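Local coordinates for branched-chain-amino-acid aminotransferase (Pseudomonas aeruginosa, PDB 6NST), which probably catalyses pyridoxal 5'-phosphate-dependent transfer of the amino group of leucine, isoleucine and valine to 2-oxoglutarate, at residues E39-Y44 against I98-F103; S146-H151 against L186-Y191; I203-I208 against I248-F253. The protein carries 1 engineered substitution. All coordinates share one frame; numbering follows the deposited sequence.

Contact 1: E39-Y44 against I98-F103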
ATOM      1  N   GLU A  39     -28.394  -9.208   9.448  1.00 20.47           N
ATOM      2  CA  GLU A  39     -28.629  -7.932  10.104  1.00 12.82           C
ATOM      3  C   GLU A  39     -28.698  -8.142  11.609  1.00 29.32           C
ATOM      4  O   GLU A  39     -28.960  -9.244  12.097  1.00 25.12           O
ATOM      5  CB  GLU A  39     -29.920  -7.266   9.607  1.00 14.02           C
ATOM      6  CG  GLU A  39     -29.750  -6.432   8.347  1.00 12.52           C
ATOM      7  CD  GLU A  39     -28.796  -5.268   8.551  1.00 29.84           C
ATOM      8  OE1 GLU A  39     -27.951  -5.024   7.663  1.00 21.87           O
ATOM      9  OE2 GLU A  39     -28.886  -4.603   9.607  1.00 20.93           O
ATOM     10  N   GLY A  40     -28.440  -7.063  12.339  1.00 23.66           N
ATOM     11  CA  GLY A  40     -28.652  -7.034  13.771  1.00 16.02           C
ATOM     12  C   GLY A  40     -29.672  -5.970  14.109  1.00 23.00           C
ATOM     13  O   GLY A  40     -29.450  -4.786  13.842  1.00 23.00           O
ATOM     14  N   VAL A  41     -30.808  -6.378  14.668  1.00 31.46           N
ATOM     15  CA  VAL A  41     -31.922  -5.476  14.917  1.00 25.97           C
ATOM     16  C   VAL A  41     -32.347  -5.612  16.372  1.00 28.49           C
ATOM     17  O   VAL A  41     -32.260  -6.690  16.967  1.00 28.71           O
ATOM     18  CB  VAL A  41     -33.108  -5.760  13.965  1.00 29.06           C
ATOM     19  CG1 VAL A  41     -34.060  -4.579  13.929  1.00 21.26           C
ATOM     20  CG2 VAL A  41     -32.605  -6.084  12.562  1.00 14.14           C
ATOM     21  N   ARG A  42     -32.803  -4.503  16.949  1.00 21.56           N
ATOM     22  CA  ARG A  42     -33.236  -4.464  18.339  1.00 30.00           C
ATOM     23  C   ARG A  42     -34.714  -4.110  18.425  1.00 31.01           C
ATOM     24  O   ARG A  42     -35.211  -3.277  17.658  1.00 18.79           O
ATOM     25  CB  ARG A  42     -32.423  -3.451  19.153  1.00 35.63           C
ATOM     26  CG  ARG A  42     -31.025  -3.913  19.523  1.00 55.18           C
ATOM     27  CD  ARG A  42     -31.052  -5.018  20.565  1.00 61.79           C
ATOM     28  NE  ARG A  42     -31.547  -4.542  21.852  1.00 66.95           N
ATOM     29  CZ  ARG A  42     -30.804  -3.893  22.742  1.00 69.70           C
ATOM     30  NH1 ARG A  42     -31.338  -3.498  23.890  1.00 73.81           N
ATOM     31  NH2 ARG A  42     -29.529  -3.635  22.487  1.00 64.49           N
ATOM     32  N   ALA A  43     -35.407  -4.750  19.361  1.00 28.99           N
ATOM     33  CA  ALA A  43     -36.759  -4.372  19.747  1.00 34.20           C
ATOM     34  C   ALA A  43     -36.721  -3.907  21.194  1.00 31.64           C
ATOM     35  O   ALA A  43     -36.176  -4.602  22.057  1.00 24.83           O
ATOM     36  CB  ALA A  43     -37.739  -5.537  19.581  1.00 31.39           C
ATOM     37  N   TYR A  44     -37.281  -2.729  21.452  1.00 23.27           N
ATOM     38  CA  TYR A  44     -37.263  -2.128  22.775  1.00 28.03           C
ATOM     39  C   TYR A  44     -38.667  -2.050  23.358  1.00 31.32           C
ATOM     40  O   TYR A  44     -39.671  -2.049  22.638  1.00 36.13           O
ATOM     41  CB  TYR A  44     -36.646  -0.727  22.738  1.00 23.69           C
ATOM     42  CG  TYR A  44     -35.155  -0.724  22.529  1.00 30.40           C
ATOM     43  CD1 TYR A  44     -34.286  -0.792  23.608  1.00 21.86           C
ATOM     44  CD2 TYR A  44     -34.614  -0.651  21.253  1.00 30.67           C
ATOM     45  CE1 TYR A  44     -32.921  -0.790  23.422  1.00 20.76           C
ATOM     46  CE2 TYR A  44     -33.248  -0.646  21.060  1.00 28.80           C
ATOM     47  CZ  TYR A  44     -32.406  -0.718  22.146  1.00 20.54           C
ATOM     48  OH  TYR A  44     -31.042  -0.716  21.956  1.00 34.93           O
ATOM     49  N   ILE A  98     -32.776  -9.184  17.168  1.00 29.72           N
ATOM     50  CA  ILE A  98     -33.296  -9.905  16.015  1.00 30.16           C
ATOM     51  C   ILE A  98     -32.153 -10.161  15.047  1.00 31.53           C
ATOM     52  O   ILE A  98     -31.331  -9.272  14.789  1.00 30.51           O
ATOM     53  CB  ILE A  98     -34.434  -9.128  15.329  1.00 33.38           C
ATOM     54  CG1 ILE A  98     -35.276  -8.398  16.375  1.00 34.59           C
ATOM     55  CG2 ILE A  98     -35.301 -10.076  14.518  1.00 20.01           C
ATOM     56  CD1 ILE A  98     -36.238  -7.391  15.787  1.00 39.10           C
ATOM     57  N   ARG A  99     -32.106 -11.379  14.507  1.00 19.70           N
ATOM     58  CA  ARG A  99     -31.081 -11.792  13.554  1.00 29.71           C
ATOM     59  C   ARG A  99     -31.765 -12.220  12.261  1.00 29.75           C
ATOM     60  O   ARG A  99     -32.067 -13.410  12.064  1.00 24.49           O
ATOM     61  CB  ARG A  99     -30.213 -12.912  14.130  1.00 30.67           C
ATOM     62  CG  ARG A  99     -29.190 -13.489  13.157  1.00 26.10           C
ATOM     63  CD  ARG A  99     -28.342 -12.403  12.521  1.00 28.55           C
ATOM     64  NE  ARG A  99     -27.531 -11.693  13.503  1.00 40.09           N
ATOM     65  CZ  ARG A  99     -26.305 -12.061  13.862  1.00 41.38           C
ATOM     66  NH1 ARG A  99     -25.749 -13.136  13.320  1.00 40.88           N
ATOM     67  NH2 ARG A  99     -25.637 -11.356  14.763  1.00 41.93           N
ATOM     68  N   PRO A 100     -32.058 -11.276  11.366  1.00 19.36           N
ATOM     69  CA  PRO A 100     -32.431 -11.658  10.000  1.00 14.57           C
ATOM     70  C   PRO A 100     -31.182 -12.098   9.251  1.00 20.57           C
ATOM     71  O   PRO A 100     -30.143 -11.440   9.321  1.00 16.59           O
ATOM     72  CB  PRO A 100     -33.024 -10.371   9.409  1.00 16.29           C
ATOM     73  CG  PRO A 100     -33.183  -9.419  10.573  1.00 14.36           C
ATOM     74  CD  PRO A 100     -32.142  -9.820  11.569  1.00 18.06           C
ATOM     75  N   MET A 101     -31.281 -13.223   8.550  1.00 22.39           N
ATOM     76  CA  MET A 101     -30.109 -13.792   7.900  1.00 24.47           C
ATOM     77  C   MET A 101     -30.518 -14.454   6.594  1.00 26.71           C
ATOM     78  O   MET A 101     -31.454 -15.258   6.564  1.00 22.24           O
ATOM     79  CB  MET A 101     -29.403 -14.792   8.823  1.00 14.02           C
ATOM     80  CG  MET A 101     -27.965 -15.091   8.435  1.00 31.59           C
ATOM     81  SD  MET A 101     -27.811 -16.513   7.341  1.00 36.89           S
ATOM     82  CE  MET A 101     -28.039 -17.853   8.508  1.00 43.96           C
ATOM     83  N   VAL A 102     -29.811 -14.100   5.523  1.00 29.09           N
ATOM     84  CA  VAL A 102     -30.044 -14.621   4.181  1.00 12.95           C
ATOM     85  C   VAL A 102     -28.855 -15.494   3.810  1.00 25.42           C
ATOM     86  O   VAL A 102     -27.703 -15.065   3.946  1.00 12.73           O
ATOM     87  CB  VAL A 102     -30.227 -13.476   3.170  1.00 13.22           C
ATOM     88  CG1 VAL A 102     -30.373 -14.013   1.761  1.00 20.94           C
ATOM     89  CG2 VAL A 102     -31.421 -12.609   3.551  1.00 12.54           C
ATOM     90  N   PHE A 103     -29.124 -16.718   3.352  1.00 18.07           N
ATOM     91  CA  PHE A 103     -28.039 -17.653   3.085  1.00 21.05           C
ATOM     92  C   PHE A 103     -28.407 -18.593   1.945  1.00 27.25           C
ATOM     93  O   PHE A 103     -29.583 -18.878   1.706  1.00 21.15           O
ATOM     94  CB  PHE A 103     -27.666 -18.463   4.339  1.00 14.08           C
ATOM     95  CG  PHE A 103     -28.745 -19.398   4.822  1.00 19.66           C
ATOM     96  CD1 PHE A 103     -28.733 -20.738   4.466  1.00 24.14           C
ATOM     97  CD2 PHE A 103     -29.754 -18.944   5.659  1.00 20.47           C
ATOM     98  CE1 PHE A 103     -29.712 -21.603   4.919  1.00 25.01           C
ATOM     99  CE2 PHE A 103     -30.737 -19.804   6.116  1.00 30.56           C
ATOM    100  CZ  PHE A 103     -30.715 -21.136   5.747  1.00 29.45           C
TER
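Val41 and Ile98 form an antiparallel hydrogen-bonded pair, with Val41 N donating to Ile98 O at 2.9 Å and Ile98 N returning a short, nearly straight bond to Val41 O at 2.6 Å. Both side chains leave the sheet on the same face, bringing Val41 CB within 3.9 Å of Ile98 CB. CG1 of Ile98 lies beside the backbone N (chi1 -36°), which brings it 3.5 Å from Val41 O and lets CD1 reach across to CB and CG1 of Val41. Beta-branched residues suit this place, being at home in extended chain and bulky close to the backbone. The Val41 and Pro100 side chains cross at about a right angle, with Val41 CG2 3.9 Å from Pro100 CD. Proline has no N-H to give to the neighbouring strand, and Pro100 CD instead sits 3.3 Å from Glu39 O. The Pro100 carbonyl still takes part, since Glu39 N donates to Pro100 O at 2.8 Å.

The longer side chains reach beyond the pair. Glu39 sends its carboxylate away from Pro100, to a salt bridge with Arg61 and a hydrogen bond with His58, close to the cofactor lysine expected at Lys160. Arg99, bent at chi2 and chi3, passes NE within 3.2 Å of Glu39 O and carries its guanidinium to Tyr97 and to Tyr33 and His32 of the second subunit, a multiple donor well suited to a subunit boundary.

In the antiparallel sheet, strands 36-46 and 96-104 lie side by side, flanked by strands 51-53 and 118-126 respectively. Helix 77-89 packs on the Ile98 face, where Thr84 and Val88 touch Ile98 and Val88 also meets Ala43.

Contact 2: S146-H151 against L186-Y191; sequences SFTRHH and LDPEGY
Arg149 N donates to Leu186 O at 2.8 Å, a nearly straight bond (168°) tilted 24° from the carbonyl plane, and a water bridges Phe147 O, two residues before Arg149, to the N of the same Leu186. Beyond Leu186 a 3:5 hairpin with a G1 beta bulge joins strands 182-186 and 192-195, its type I turn running from Asp187 to Gly190. Pro188 fits the second position because the ring fixes phi suitably, while Gly190 accepts a positive phi. Asp187 OD1 receives Tyr191 N at 2.7 Å, a short acceptor side chain closing the turn from within.

Pro188 CG lies 3.7 Å from CD2 of His151, the two rings meeting obliquely. In Thr148, OG1 lies beside the backbone N (chi1 -56°), which leaves the methyl CG2 anti to that N, 3.6 Å from Pro188 CA. The Arg149 guanidinium leads away to a salt bridge with Glu194 and hydrogen bonds with Ser168 and Asn167. Ile154 of the second subunit packs on Thr148 and His151.

With one backbone bond, one water bridge and carbon contacts, the loops are matched by shape and main chain, the Arg149 guanidinium being engaged elsewhere and the Asp187 carboxylate within its own turn.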
ATOM      1  N   SER A 146      -4.085  -5.727  16.219  1.00 16.19           N
ATOM      2  CA  SER A 146      -2.982  -6.002  15.310  1.00 14.94           C
ATOM      3  C   SER A 146      -3.456  -6.567  13.979  1.00 17.21           C
ATOM      4  O   SER A 146      -2.652  -6.678  13.048  1.00 16.19           O
ATOM      5  CB  SER A 146      -1.987  -6.976  15.951  1.00 16.48           C
ATOM      6  OG  SER A 146      -2.543  -8.277  16.062  1.00 14.77           O
ATOM      7  N   PHE A 147      -4.730  -6.934  13.875  1.00 20.21           N
ATOM      8  CA  PHE A 147      -5.317  -7.351  12.611  1.00 13.47           C
ATOM      9  C   PHE A 147      -5.824  -6.124  11.862  1.00 10.57           C
ATOM     10  O   PHE A 147      -6.553  -5.301  12.426  1.00 13.59           O
ATOM     11  CB  PHE A 147      -6.464  -8.339  12.836  1.00 17.08           C
ATOM     12  CG  PHE A 147      -6.042  -9.619  13.493  1.00 13.11           C
ATOM     13  CD1 PHE A 147      -5.581 -10.682  12.732  1.00  7.76           C
ATOM     14  CD2 PHE A 147      -6.115  -9.765  14.867  1.00 13.26           C
ATOM     15  CE1 PHE A 147      -5.192 -11.862  13.332  1.00 13.91           C
ATOM     16  CE2 PHE A 147      -5.727 -10.945  15.474  1.00 15.34           C
ATOM     17  CZ  PHE A 147      -5.268 -11.994  14.705  1.00 14.19           C
ATOM     18  N   THR A 148      -5.436  -6.009  10.596  1.00 12.19           N
ATOM     19  CA  THR A 148      -5.883  -4.894   9.775  1.00  7.13           C
ATOM     20  C   THR A 148      -7.343  -5.084   9.377  1.00 18.32           C
ATOM     21  O   THR A 148      -7.772  -6.193   9.049  1.00 19.05           O
ATOM     22  CB  THR A 148      -5.001  -4.777   8.532  1.00 16.99           C
ATOM     23  OG1 THR A 148      -3.631  -4.649   8.932  1.00 18.32           O
ATOM     24  CG2 THR A 148      -5.392  -3.571   7.702  1.00 18.29           C
ATOM     25  N   ARG A 149      -8.109  -3.996   9.420  1.00 16.38           N
ATOM     26  CA  ARG A 149      -9.518  -4.052   9.062  1.00 22.58           C
ATOM     27  C   ARG A 149      -9.674  -4.310   7.560  1.00 17.44           C
ATOM     28  O   ARG A 149      -8.725  -4.207   6.780  1.00 16.65           O
ATOM     29  CB  ARG A 149     -10.222  -2.758   9.480  1.00 21.04           C
ATOM     30  CG  ARG A 149     -11.747  -2.842   9.567  1.00 34.37           C
ATOM     31  CD  ARG A 149     -12.207  -4.045  10.380  1.00 50.98           C
ATOM     32  NE  ARG A 149     -13.659  -4.067  10.555  1.00 58.83           N
ATOM     33  CZ  ARG A 149     -14.324  -5.034  11.181  1.00 59.26           C
ATOM     34  NH1 ARG A 149     -13.671  -6.069  11.692  1.00 58.28           N
ATOM     35  NH2 ARG A 149     -15.643  -4.968  11.294  1.00 61.06           N
ATOM     36  N   HIS A 150     -10.900  -4.651   7.163  1.00 18.73           N
ATOM     37  CA  HIS A 150     -11.175  -5.087   5.800  1.00 12.39           C
ATOM     38  C   HIS A 150     -10.761  -4.036   4.773  1.00 12.80           C
ATOM     39  O   HIS A 150     -10.822  -2.829   5.020  1.00  8.75           O
ATOM     40  CB  HIS A 150     -12.662  -5.409   5.638  1.00 16.44           C
ATOM     41  CG  HIS A 150     -13.070  -6.710   6.254  1.00 26.92           C
ATOM     42  ND1 HIS A 150     -12.662  -7.928   5.755  1.00 25.33           N
ATOM     43  CD2 HIS A 150     -13.855  -6.984   7.323  1.00 28.09           C
ATOM     44  CE1 HIS A 150     -13.174  -8.897   6.492  1.00 31.42           C
ATOM     45  NE2 HIS A 150     -13.904  -8.351   7.450  1.00 30.71           N
ATOM     46  N   HIS A 151     -10.348  -4.520   3.604  1.00 17.79           N
ATOM     47  CA  HIS A 151      -9.909  -3.689   2.490  1.00 12.99           C
ATOM     48  C   HIS A 151     -11.073  -3.483   1.529  1.00  9.32           C
ATOM     49  O   HIS A 151     -11.750  -4.446   1.155  1.00 15.15           O
ATOM     50  CB  HIS A 151      -8.726  -4.353   1.781  1.00  8.36           C
ATOM     51  CG  HIS A 151      -8.106  -3.519   0.703  1.00 16.67           C
ATOM     52  ND1 HIS A 151      -8.669  -3.377  -0.547  1.00 22.54           N
ATOM     53  CD2 HIS A 151      -6.952  -2.812   0.677  1.00 17.92           C
ATOM     54  CE1 HIS A 151      -7.899  -2.603  -1.289  1.00 23.06           C
ATOM     55  NE2 HIS A 151      -6.850  -2.248  -0.571  1.00 21.53           N
ATOM     56  N   LEU A 186      -7.814  -0.638  12.553  1.00 13.13           N
ATOM     57  CA  LEU A 186      -7.184   0.289  11.624  1.00 13.34           C
ATOM     58  C   LEU A 186      -7.332  -0.231  10.201  1.00 16.26           C
ATOM     59  O   LEU A 186      -7.217  -1.437   9.958  1.00 17.45           O
ATOM     60  CB  LEU A 186      -5.699   0.481  11.952  1.00  7.41           C
ATOM     61  CG  LEU A 186      -5.336   0.775  13.409  1.00 14.67           C
ATOM     62  CD1 LEU A 186      -3.830   0.835  13.564  1.00 11.71           C
ATOM     63  CD2 LEU A 186      -5.975   2.074  13.886  1.00 12.92           C
ATOM     64  N   ASP A 187      -7.582   0.683   9.262  1.00  9.53           N
ATOM     65  CA  ASP A 187      -7.719   0.324   7.858  1.00 16.39           C
ATOM     66  C   ASP A 187      -6.344  -0.008   7.271  1.00 19.77           C
ATOM     67  O   ASP A 187      -5.318   0.182   7.927  1.00 16.69           O
ATOM     68  CB  ASP A 187      -8.413   1.458   7.094  1.00 10.76           C
ATOM     69  CG  ASP A 187      -7.646   2.770   7.146  1.00 16.88           C
ATOM     70  OD1 ASP A 187      -6.508   2.800   7.657  1.00 31.23           O
ATOM     71  OD2 ASP A 187      -8.197   3.785   6.671  1.00 26.85           O
ATOM     72  N   PRO A 188      -6.291  -0.524   6.035  1.00 19.91           N
ATOM     73  CA  PRO A 188      -4.982  -0.839   5.428  1.00 14.68           C
ATOM     74  C   PRO A 188      -4.036   0.350   5.292  1.00 11.12           C
ATOM     75  O   PRO A 188      -2.849   0.136   5.013  1.00 18.77           O
ATOM     76  CB  PRO A 188      -5.365  -1.402   4.053  1.00 11.16           C
ATOM     77  CG  PRO A 188      -6.693  -2.027   4.285  1.00 11.07           C
ATOM     78  CD  PRO A 188      -7.397  -1.127   5.267  1.00 20.58           C
ATOM     79  N   GLU A 189      -4.505   1.581   5.475  1.00 17.15           N
ATOM     80  CA  GLU A 189      -3.625   2.741   5.450  1.00 14.80           C
ATOM     81  C   GLU A 189      -3.122   3.136   6.832  1.00 18.12           C
ATOM     82  O   GLU A 189      -2.216   3.972   6.928  1.00 17.50           O
ATOM     83  CB  GLU A 189      -4.340   3.933   4.801  1.00 20.11           C
ATOM     84  CG  GLU A 189      -4.464   3.829   3.287  1.00 38.69           C
ATOM     85  CD  GLU A 189      -5.821   4.273   2.778  1.00 57.56           C
ATOM     86  OE1 GLU A 189      -6.839   3.687   3.206  1.00 60.06           O
ATOM     87  OE2 GLU A 189      -5.871   5.211   1.954  1.00 65.27           O
ATOM     88  N   GLY A 190      -3.674   2.555   7.897  1.00  9.98           N
ATOM     89  CA  GLY A 190      -3.238   2.838   9.247  1.00 10.70           C
ATOM     90  C   GLY A 190      -4.138   3.765  10.034  1.00 14.91           C
ATOM     91  O   GLY A 190      -3.860   4.015  11.214  1.00 13.55           O
ATOM     92  N   TYR A 191      -5.202   4.279   9.428  1.00  9.38           N
ATOM     93  CA  TYR A 191      -6.125   5.180  10.098  1.00 17.40           C
ATOM     94  C   TYR A 191      -7.203   4.394  10.839  1.00 18.31           C
ATOM     95  O   TYR A 191      -7.466   3.225  10.548  1.00 11.16           O
ATOM     96  CB  TYR A 191      -6.760   6.140   9.088  1.00 11.76           C
ATOM     97  CG  TYR A 191      -5.745   7.027   8.405  1.00 18.56           C
ATOM     98  CD1 TYR A 191      -5.130   6.628   7.227  1.00 14.58           C
ATOM     99  CD2 TYR A 191      -5.383   8.252   8.951  1.00 16.27           C
ATOM    100  CE1 TYR A 191      -4.193   7.426   6.603  1.00 16.77           C
ATOM    101  CE2 TYR A 191      -4.445   9.062   8.332  1.00  8.84           C
ATOM    102  CZ  TYR A 191      -3.855   8.641   7.159  1.00 15.97           C
ATOM    103  OH  TYR A 191      -2.920   9.429   6.533  1.00 23.40           O
TER
HETATM  104  O   HOH W   1      -6.053  -2.827  13.060  1.00  8.99           O

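Contact 3: I203-I208 against I248-F253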
ATOM      1  N   ILE A 203     -14.412  12.963  20.849  1.00 21.61           N
ATOM      2  CA  ILE A 203     -14.769  14.353  21.102  1.00 22.29           C
ATOM      3  C   ILE A 203     -13.509  15.096  21.521  1.00 23.33           C
ATOM      4  O   ILE A 203     -12.751  14.614  22.370  1.00 28.48           O
ATOM      5  CB  ILE A 203     -15.865  14.480  22.179  1.00 13.48           C
ATOM      6  CG1 ILE A 203     -17.235  14.091  21.618  1.00 27.24           C
ATOM      7  CG2 ILE A 203     -15.919  15.899  22.731  1.00 13.59           C
ATOM      8  CD1 ILE A 203     -17.514  12.608  21.626  1.00 43.60           C
ATOM      9  N   LYS A 204     -13.284  16.262  20.919  1.00 18.34           N
ATOM     10  CA  LYS A 204     -12.144  17.108  21.260  1.00 26.02           C
ATOM     11  C   LYS A 204     -12.623  18.553  21.258  1.00 25.81           C
ATOM     12  O   LYS A 204     -13.013  19.076  20.209  1.00 26.61           O
ATOM     13  CB  LYS A 204     -10.987  16.907  20.278  1.00 28.23           C
ATOM     14  CG  LYS A 204      -9.708  17.646  20.651  1.00 30.63           C
ATOM     15  CD  LYS A 204      -9.238  17.268  22.045  1.00 38.57           C
ATOM     16  CE  LYS A 204      -7.904  17.921  22.380  1.00 52.76           C
ATOM     17  NZ  LYS A 204      -6.803  17.426  21.503  1.00 55.88           N
ATOM     18  N   ASP A 205     -12.607  19.183  22.435  1.00 34.19           N
ATOM     19  CA  ASP A 205     -13.012  20.581  22.596  1.00 35.89           C
ATOM     20  C   ASP A 205     -14.457  20.800  22.147  1.00 34.20           C
ATOM     21  O   ASP A 205     -14.777  21.777  21.466  1.00 27.66           O
ATOM     22  CB  ASP A 205     -12.058  21.521  21.855  1.00 21.55           C
ATOM     23  CG  ASP A 205     -10.625  21.382  22.332  1.00 31.20           C
ATOM     24  OD1 ASP A 205     -10.423  21.134  23.539  1.00 32.81           O
ATOM     25  OD2 ASP A 205      -9.701  21.509  21.501  1.00 38.73           O
ATOM     26  N   GLY A 206     -15.339  19.881  22.535  1.00 31.12           N
ATOM     27  CA  GLY A 206     -16.754  20.007  22.262  1.00 22.47           C
ATOM     28  C   GLY A 206     -17.178  19.677  20.850  1.00 22.45           C
ATOM     29  O   GLY A 206     -18.355  19.865  20.516  1.00 20.47           O
ATOM     30  N   VAL A 207     -16.269  19.194  20.008  1.00 23.00           N
ATOM     31  CA  VAL A 207     -16.575  18.835  18.629  1.00 28.03           C
ATOM     32  C   VAL A 207     -16.474  17.323  18.492  1.00 21.12           C
ATOM     33  O   VAL A 207     -15.548  16.702  19.025  1.00 14.93           O
ATOM     34  CB  VAL A 207     -15.634  19.550  17.638  1.00 33.05           C
ATOM     35  CG1 VAL A 207     -15.996  19.194  16.203  1.00 17.49           C
ATOM     36  CG2 VAL A 207     -15.692  21.055  17.849  1.00 32.18           C
ATOM     37  N   ILE A 208     -17.432  16.733  17.787  1.00 13.68           N
ATOM     38  CA  ILE A 208     -17.459  15.292  17.572  1.00 13.97           C
ATOM     39  C   ILE A 208     -16.695  14.970  16.295  1.00 18.88           C
ATOM     40  O   ILE A 208     -16.922  15.588  15.249  1.00 31.81           O
ATOM     41  CB  ILE A 208     -18.904  14.775  17.494  1.00 14.59           C
ATOM     42  CG1 ILE A 208     -19.685  15.190  18.740  1.00 14.09           C
ATOM     43  CG2 ILE A 208     -18.918  13.263  17.330  1.00 16.34           C
ATOM     44  CD1 ILE A 208     -21.165  14.897  18.658  1.00 18.27           C
ATOM     45  N   ILE A 248      -5.522  11.399  22.663  1.00  9.53           N
ATOM     46  CA  ILE A 248      -5.580  12.739  23.236  1.00 15.57           C
ATOM     47  C   ILE A 248      -6.970  13.363  23.085  1.00 22.98           C
ATOM     48  O   ILE A 248      -7.118  14.577  23.224  1.00 21.09           O
ATOM     49  CB  ILE A 248      -4.501  13.652  22.637  1.00 20.41           C
ATOM     50  CG1 ILE A 248      -4.710  13.807  21.129  1.00 22.69           C
ATOM     51  CG2 ILE A 248      -3.120  13.108  22.952  1.00 11.54           C
ATOM     52  CD1 ILE A 248      -3.706  14.722  20.460  1.00 21.30           C
ATOM     53  N   ALA A 249      -7.989  12.559  22.800  1.00 16.52           N
ATOM     54  CA  ALA A 249      -9.344  13.081  22.731  1.00 15.63           C
ATOM     55  C   ALA A 249      -9.906  13.296  24.132  1.00 21.03           C
ATOM     56  O   ALA A 249      -9.475  12.665  25.101  1.00 16.81           O
ATOM     57  CB  ALA A 249     -10.249  12.133  21.945  1.00 10.58           C
ATOM     58  N   ASP A 250     -10.877  14.210  24.229  1.00 23.77           N
ATOM     59  CA  ASP A 250     -11.554  14.436  25.503  1.00 22.65           C
ATOM     60  C   ASP A 250     -12.489  13.282  25.841  1.00 24.59           C
ATOM     61  O   ASP A 250     -12.577  12.864  27.002  1.00 24.42           O
ATOM     62  CB  ASP A 250     -12.335  15.751  25.465  1.00 22.91           C
ATOM     63  CG  ASP A 250     -11.439  16.960  25.279  1.00 23.52           C
ATOM     64  OD1 ASP A 250     -10.262  16.904  25.688  1.00 23.30           O
ATOM     65  OD2 ASP A 250     -11.919  17.973  24.727  1.00 28.08           O
ATOM     66  N   GLU A 251     -13.200  12.762  24.842  1.00 29.84           N
ATOM     67  CA  GLU A 251     -14.133  11.659  25.022  1.00 20.77           C
ATOM     68  C   GLU A 251     -13.982  10.689  23.860  1.00 19.20           C
ATOM     69  O   GLU A 251     -13.375  11.001  22.834  1.00 14.62           O
ATOM     70  CB  GLU A 251     -15.587  12.143  25.098  1.00 18.17           C
ATOM     71  CG  GLU A 251     -15.875  13.139  26.200  1.00 19.18           C
ATOM     72  CD  GLU A 251     -17.291  13.672  26.131  1.00 22.01           C
ATOM     73  OE1 GLU A 251     -17.468  14.904  26.229  1.00 14.73           O
ATOM     74  OE2 GLU A 251     -18.225  12.858  25.968  1.00 17.02           O
ATOM     75  N   ALA A 252     -14.561   9.503  24.031  1.00 17.29           N
ATOM     76  CA  ALA A 252     -14.603   8.505  22.973  1.00 13.64           C
ATOM     77  C   ALA A 252     -15.688   7.496  23.310  1.00 14.58           C
ATOM     78  O   ALA A 252     -15.869   7.149  24.480  1.00 24.34           O
ATOM     79  CB  ALA A 252     -13.250   7.800  22.807  1.00 18.79           C
ATOM     80  N   PHE A 253     -16.408   7.032  22.289  1.00 14.92           N
ATOM     81  CA  PHE A 253     -17.410   6.004  22.524  1.00 17.89           C
ATOM     82  C   PHE A 253     -17.631   5.184  21.263  1.00 12.10           C
ATOM     83  O   PHE A 253     -17.204   5.554  20.167  1.00 17.10           O
ATOM     84  CB  PHE A 253     -18.737   6.599  23.022  1.00 20.93           C
ATOM     85  CG  PHE A 253     -19.362   7.594  22.085  1.00 15.70           C
ATOM     86  CD1 PHE A 253     -20.261   7.186  21.112  1.00 19.73           C
ATOM     87  CD2 PHE A 253     -19.074   8.943  22.198  1.00 18.66           C
ATOM     88  CE1 PHE A 253     -20.847   8.105  20.259  1.00 16.53           C
ATOM     89  CE2 PHE A 253     -19.658   9.867  21.349  1.00 15.93           C
ATOM     90  CZ  PHE A 253     -20.546   9.449  20.380  1.00 16.79           C
TER
HETATM   91  O   HOH W   2      -9.111  19.287  25.120  1.00 25.28           O
HETATM   92  O   HOH W   3     -14.531  18.181  24.822  1.00 23.00           O
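Ile203 and Glu251 make the close-packed end of this contact, paired through Ile203 N to Glu251 O and Glu251 N to Ile203 O, with their CB atoms 3.7 Å apart. The isoleucine extends CD1 to the edge of the Phe253 ring, 3.5 Å from CE2, filling the buried side with carbon. Glu251, though charged, is buried: its carboxylate accepts the N-H groups of Val280 and Thr281 in helix 279-292.

Toward solvent the contact becomes polar and watery. Asp205 N gives a straight bond (172°) to the anti side of Asp250 OD2 at 2.7 Å, suiting a short carboxylate. Asp205 OD1 comes within 3.7 Å of the same oxygen, a like-charge approach probably eased by a water donating to both Asp205 OD1 and Asp250 OD1. A second water joins Gly206 N to Asp250 OD2. Lys204 lays CD 3.8 Å from Asp250 OD1, while NZ bonds weakly to Ile248 O and forms a long, weak ion pair with Asp64 of the third subunit.

Asp250 and Glu251 together face Ile203 in a classic beta bulge, beside a beta hairpin with a two-residue loop, its type I' turn placing Asp205 and Gly206 at positive phi.

The three contacts follow one another along the chain without touching. Contact 1 belongs to the antiparallel sheet, contacts 2 and 3 to loops and strand ends of the mixed sheet. Between centres, contact 2 is about 22 Å from contact 3 and about 27 Å from contact 1, which is about 31 Å from contact 3. Contact 1 is nearest the probable cofactor site: the Glu39 side chain is about 4 Å from that of Lys160 and about 6 Å from a bound sulfate, probably from the crystallisation liquor. The Arg149 side chain of contact 2 is about 9 Å from that of Lys160; contact 3 is remote. Contacts 1 and 2 meet the second subunit, 2 and 3 the third.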